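Local coordinates for protein cytochrome c, mono-and diheme variant (Methylophaga aminisulfidivorans MP, PDB 7C90) that carries electrons as the haem c-containing cytochrome cL of the methanol oxidation system of a marine methylotrophic bacterium, at the interface of chains A and B. Residues are numbered along the deposited sequence; one frame, centred on the assembly and turned at random. Chains: chain A/B, Cytochrome c, mono-and diheme variant.

Contact 1: the interface of chains A and B. Residues chain A 85-86, 89, 94; chain B 86-87, 137-139.
Two-fold related copies of the cytochrome meet here, the end of helix 74-87 of chain A docking against the loop at residues 137-139 of chain B; whether this crystal pairing persists in solution the structure alone does not show. A:Thr86 hides the most surface (77 Å²), followed by B:Asn138 (64 Å²), and both parts of B:Asn138 are used. Its backbone carbonyl takes a hydrogen bond from the threonine hydroxyl, A:Thr86 OG1 to B:Asn138 O 2.6 Å, entering in the carbonyl plane and nearly along the C=O axis (157° at the oxygen). Water 1 touches the same two oxygens and closes a small triangle over the bond. The A:Thr86 torsion (chi1 -51°) sets OG1 anti to its own carbonyl carbon, which leaves CG2 anti to the backbone N and meeting B:Leu139 CD2 at 3.5 Å, the two side chains crossing nearly at a right angle. The B:Asn138 amide, with CG beside its backbone N, enters between A:Met85, A:Ser89 and A:His94. Its oxygen lies at the edge of the imidazole, in plane, and accepts along a lone pair, A:His94 NE2 to B:Asn138 OD1 3.0 Å, the bond being moderately bent at 149° at hydrogen. NE2 is thus likely to carry the proton, although hydrogens are not seen. An alanine in place of B:Asn138 would probably cost the A:His94 edge its acceptor and break the water link to A:Ser89. A:Ser89 touches the amide oxygen only weakly; its OG stands over one face of the imidazole, toward the rim, and donates to the helix carbonyl A:Met85 O at 2.6 Å. Water 2 joins that OG to the amide nitrogen, at 2.7 Å from B:Asn138 ND2.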
loop_
_atom_site.group_PDB
_atom_site.type_symbol
_atom_site.label_atom_id
_atom_site.label_comp_id
_atom_site.label_asym_id
_atom_site.label_seq_id
_atom_site.Cartn_x
_atom_site.Cartn_y
_atom_site.Cartn_z
ATOM N N MET A 85 10.906 8.844 -11.123
ATOM C CA MET A 85 9.816 9.733 -10.624
ATOM C C MET A 85 8.505 9.315 -11.285
ATOM O O MET A 85 7.515 9.188 -10.572
ATOM C CB MET A 85 10.074 11.219 -10.884
ATOM C CG MET A 85 11.361 11.703 -10.301
ATOM S SD MET A 85 11.550 11.314 -8.554
ATOM C CE MET A 85 13.214 10.647 -8.472
ATOM N N THR A 86 8.502 9.063 -12.586
ATOM C CA THR A 86 7.264 8.696 -13.320
ATOM C C THR A 86 6.763 7.295 -12.898
ATOM O O THR A 86 5.533 7.127 -12.684
ATOM C CB THR A 86 7.459 8.796 -14.839
ATOM O OG1 THR A 86 8.000 10.076 -15.154
ATOM C CG2 THR A 86 6.152 8.591 -15.571
ATOM N N SER A 89 8.104 6.562 -8.042
ATOM C CA SER A 89 8.137 7.486 -6.868
ATOM C C SER A 89 6.846 7.376 -6.062
ATOM O O SER A 89 6.910 7.455 -4.802
ATOM C CB SER A 89 8.468 8.935 -7.232
ATOM O OG SER A 89 7.471 9.555 -8.029
ATOM N N HIS A 94 10.029 9.961 -3.511
ATOM C CA HIS A 94 10.796 10.788 -4.484
ATOM C C HIS A 94 12.307 10.697 -4.204
ATOM O O HIS A 94 13.055 10.937 -5.137
ATOM C CB HIS A 94 10.260 12.224 -4.549
ATOM C CG HIS A 94 8.998 12.341 -5.330
ATOM N ND1 HIS A 94 7.754 12.261 -4.728
ATOM C CD2 HIS A 94 8.770 12.535 -6.652
ATOM C CE1 HIS A 94 6.818 12.408 -5.640
ATOM N NE2 HIS A 94 7.403 12.603 -6.836
ATOM N N THR B 86 2.294 3.210 -17.169
ATOM C CA THR B 86 3.584 3.489 -16.482
ATOM C C THR B 86 3.339 4.227 -15.160
ATOM O O THR B 86 3.948 3.871 -14.157
ATOM C CB THR B 86 4.530 4.267 -17.397
ATOM O OG1 THR B 86 4.627 3.547 -18.628
ATOM C CG2 THR B 86 5.888 4.483 -16.780
ATOM N N ALA B 87 2.500 5.254 -15.138
ATOM C CA ALA B 87 2.429 6.166 -13.970
ATOM C C ALA B 87 1.320 5.769 -12.988
ATOM O O ALA B 87 1.391 6.218 -11.865
ATOM C CB ALA B 87 2.230 7.586 -14.460
ATOM N N ASN B 137 5.692 16.752 -10.411
ATOM C CA ASN B 137 7.128 16.390 -10.521
ATOM C C ASN B 137 7.337 15.103 -11.341
ATOM O O ASN B 137 8.493 14.767 -11.621
ATOM C CB ASN B 137 7.766 16.289 -9.133
ATOM C CG ASN B 137 9.272 16.331 -9.203
ATOM O OD1 ASN B 137 9.836 17.251 -9.799
ATOM N ND2 ASN B 137 9.919 15.320 -8.638
ATOM N N ASN B 138 6.288 14.352 -11.666
ATOM C CA ASN B 138 6.426 13.031 -12.324
ATOM C C ASN B 138 6.185 13.137 -13.828
ATOM O O ASN B 138 6.668 12.274 -14.547
ATOM C CB ASN B 138 5.455 12.033 -11.705
ATOM C CG ASN B 138 5.680 11.919 -10.217
ATOM O OD1 ASN B 138 6.718 12.367 -9.731
ATOM N ND2 ASN B 138 4.742 11.305 -9.514
ATOM N N LEU B 139 5.359 14.092 -14.255
ATOM C CA LEU B 139 4.729 14.113 -15.594
ATOM C C LEU B 139 4.639 15.565 -16.031
ATOM O O LEU B 139 4.407 16.403 -15.172
ATOM C CB LEU B 139 3.333 13.490 -15.478
ATOM C CG LEU B 139 3.284 11.987 -15.203
ATOM C CD1 LEU B 139 1.858 11.538 -14.952
ATOM C CD2 LEU B 139 3.864 11.185 -16.367
HETATM O O HOH W 1 9.525 12.321 -15.130
HETATM O O HOH W 2 4.911 10.269 -7.004
#

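Contact 2: the interface of chains A and B. Residues chain A 90-91, 99-100, 131; chain B 90-91, 100, 131.
The CxxC haem-attachment motif of a c-type cytochrome lies at this apolar part of the two-fold interface, where the thioether sulfurs of A:Cys91 and B:Cys91 stand 4.2 Å apart, SG to SG. The cysteines hide almost no surface, so A:Leu100, B:Leu100 and the two Met131 side chains carry the packing. It is tightest where A:Met131 crosses B:Leu100 nearly at a right angle: the methyl CE presses on CB at 3.4 Å, a little inside usual van der Waals contact. Bends at chi2 (-85°) and chi3 (-59°) fold A:Met131 so that this methyl also lies beside the B:Gly90 carbonyl. The leucines meet tip to tip, A:Leu100 CD1 to B:Leu100 CD2 3.6 Å, each with CG anti to its backbone N. B:Met131 buries more surface (67 Å²) than its twin (28 Å²), its CE meeting A:Lys99 CE at 3.5 Å. That lysine runs extended until chi4 (-140°), and its terminal amino group donates to its own chain, A:Lys99 NZ to A:Gly90 O 2.9 Å, on a carbonyl lone pair, which probably helps hold the chain with its methylenes toward the methionine. The looser side is polar and hydrated. Direct N/O bonds across this patch are absent, and water 3 bridges the backbones instead, 2.9 Å from A:Met131 O and 2.8 Å from B:Gly90 O.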
loop_
_atom_site.group_PDB
_atom_site.type_symbol
_atom_site.label_atom_id
_atom_site.label_comp_id
_atom_site.label_asym_id
_atom_site.label_seq_id
_atom_site.Cartn_x
_atom_site.Cartn_y
_atom_site.Cartn_z
ATOM N N GLY A 90 5.723 7.167 -6.735
ATOM C CA GLY A 90 4.400 7.079 -6.065
ATOM C C GLY A 90 4.398 6.016 -4.973
ATOM O O GLY A 90 3.753 6.233 -3.959
ATOM N N CYS A 91 5.112 4.900 -5.149
ATOM C CA CYS A 91 5.154 3.830 -4.138
ATOM C C CYS A 91 6.468 3.836 -3.350
ATOM O O CYS A 91 6.443 3.301 -2.254
ATOM C CB CYS A 91 4.966 2.468 -4.798
ATOM S SG CYS A 91 3.372 2.324 -5.621
ATOM N N LYS A 99 7.654 4.350 0.815
ATOM C CA LYS A 99 6.335 4.927 1.189
ATOM C C LYS A 99 5.386 3.729 1.356
ATOM O O LYS A 99 5.249 3.233 2.497
ATOM C CB LYS A 99 6.000 5.983 0.128
ATOM C CG LYS A 99 4.727 6.807 0.295
ATOM C CD LYS A 99 4.532 7.797 -0.864
ATOM C CE LYS A 99 3.141 8.394 -1.005
ATOM N NZ LYS A 99 2.692 8.509 -2.429
ATOM N N LEU A 100 4.888 3.181 0.248
ATOM C CA LEU A 100 4.069 1.937 0.226
ATOM C C LEU A 100 4.998 0.728 0.086
ATOM O O LEU A 100 4.834 -0.248 0.821
ATOM C CB LEU A 100 3.084 1.984 -0.949
ATOM C CG LEU A 100 2.185 0.751 -1.071
ATOM C CD1 LEU A 100 0.753 1.085 -0.731
ATOM C CD2 LEU A 100 2.260 0.164 -2.464
ATOM N N MET A 131 1.472 -5.179 -4.764
ATOM C CA MET A 131 1.481 -3.991 -5.650
ATOM C C MET A 131 2.782 -3.843 -6.442
ATOM O O MET A 131 2.888 -2.890 -7.157
ATOM C CB MET A 131 1.290 -2.737 -4.803
ATOM C CG MET A 131 0.295 -2.917 -3.709
ATOM S SD MET A 131 -1.310 -2.603 -4.382
ATOM C CE MET A 131 -1.077 -0.923 -4.936
ATOM N N GLY B 90 -0.329 0.783 -11.478
ATOM C CA GLY B 90 0.090 0.137 -10.218
ATOM C C GLY B 90 -0.937 0.335 -9.118
ATOM O O GLY B 90 -1.176 -0.618 -8.334
ATOM N N CYS B 91 -1.573 1.504 -9.058
ATOM C CA CYS B 91 -2.523 1.821 -7.958
ATOM C C CYS B 91 -3.965 1.838 -8.449
ATOM O O CYS B 91 -4.854 1.657 -7.602
ATOM C CB CYS B 91 -2.194 3.140 -7.274
ATOM S SG CYS B 91 -0.635 3.177 -6.448
ATOM N N LEU B 100 -5.474 -0.173 -5.372
ATOM C CA LEU B 100 -5.273 0.542 -4.095
ATOM C C LEU B 100 -6.100 1.828 -4.125
ATOM O O LEU B 100 -6.720 2.149 -3.122
ATOM C CB LEU B 100 -3.782 0.811 -3.901
ATOM C CG LEU B 100 -3.469 1.778 -2.770
ATOM C CD1 LEU B 100 -3.882 1.176 -1.444
ATOM C CD2 LEU B 100 -2.013 2.180 -2.797
ATOM N N MET B 131 -2.305 7.937 -0.438
ATOM C CA MET B 131 -1.237 7.478 -1.362
ATOM C C MET B 131 -1.351 8.178 -2.732
ATOM O O MET B 131 -0.565 7.860 -3.630
ATOM C CB MET B 131 -1.365 5.968 -1.513
ATOM C CG MET B 131 -0.985 5.239 -0.249
ATOM S SD MET B 131 0.756 5.482 0.189
ATOM C CE MET B 131 1.546 5.290 -1.408
HETATM O O HOH W 3 0.438 -2.841 -8.637
#

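About 12 Å separates the C-alpha centres of contact 1 and contact 2, so they are neighbouring parts of one two-fold interface. They share no residue, but the haem-attachment segment joins them: A:Ser89 of contact 1 and A:Gly90 and A:Cys91 of contact 2 are consecutive in helix 89-92, which follows closely on helix 74-87. Contact 1 contributes polar, directional bonds and contact 2 mainly apolar packing near the axis, with the symmetry repeating both. Such pairing places the haem-bearing segments of the two copies face to face, although it does not by itself establish a physiological dimer or electron exchange between them.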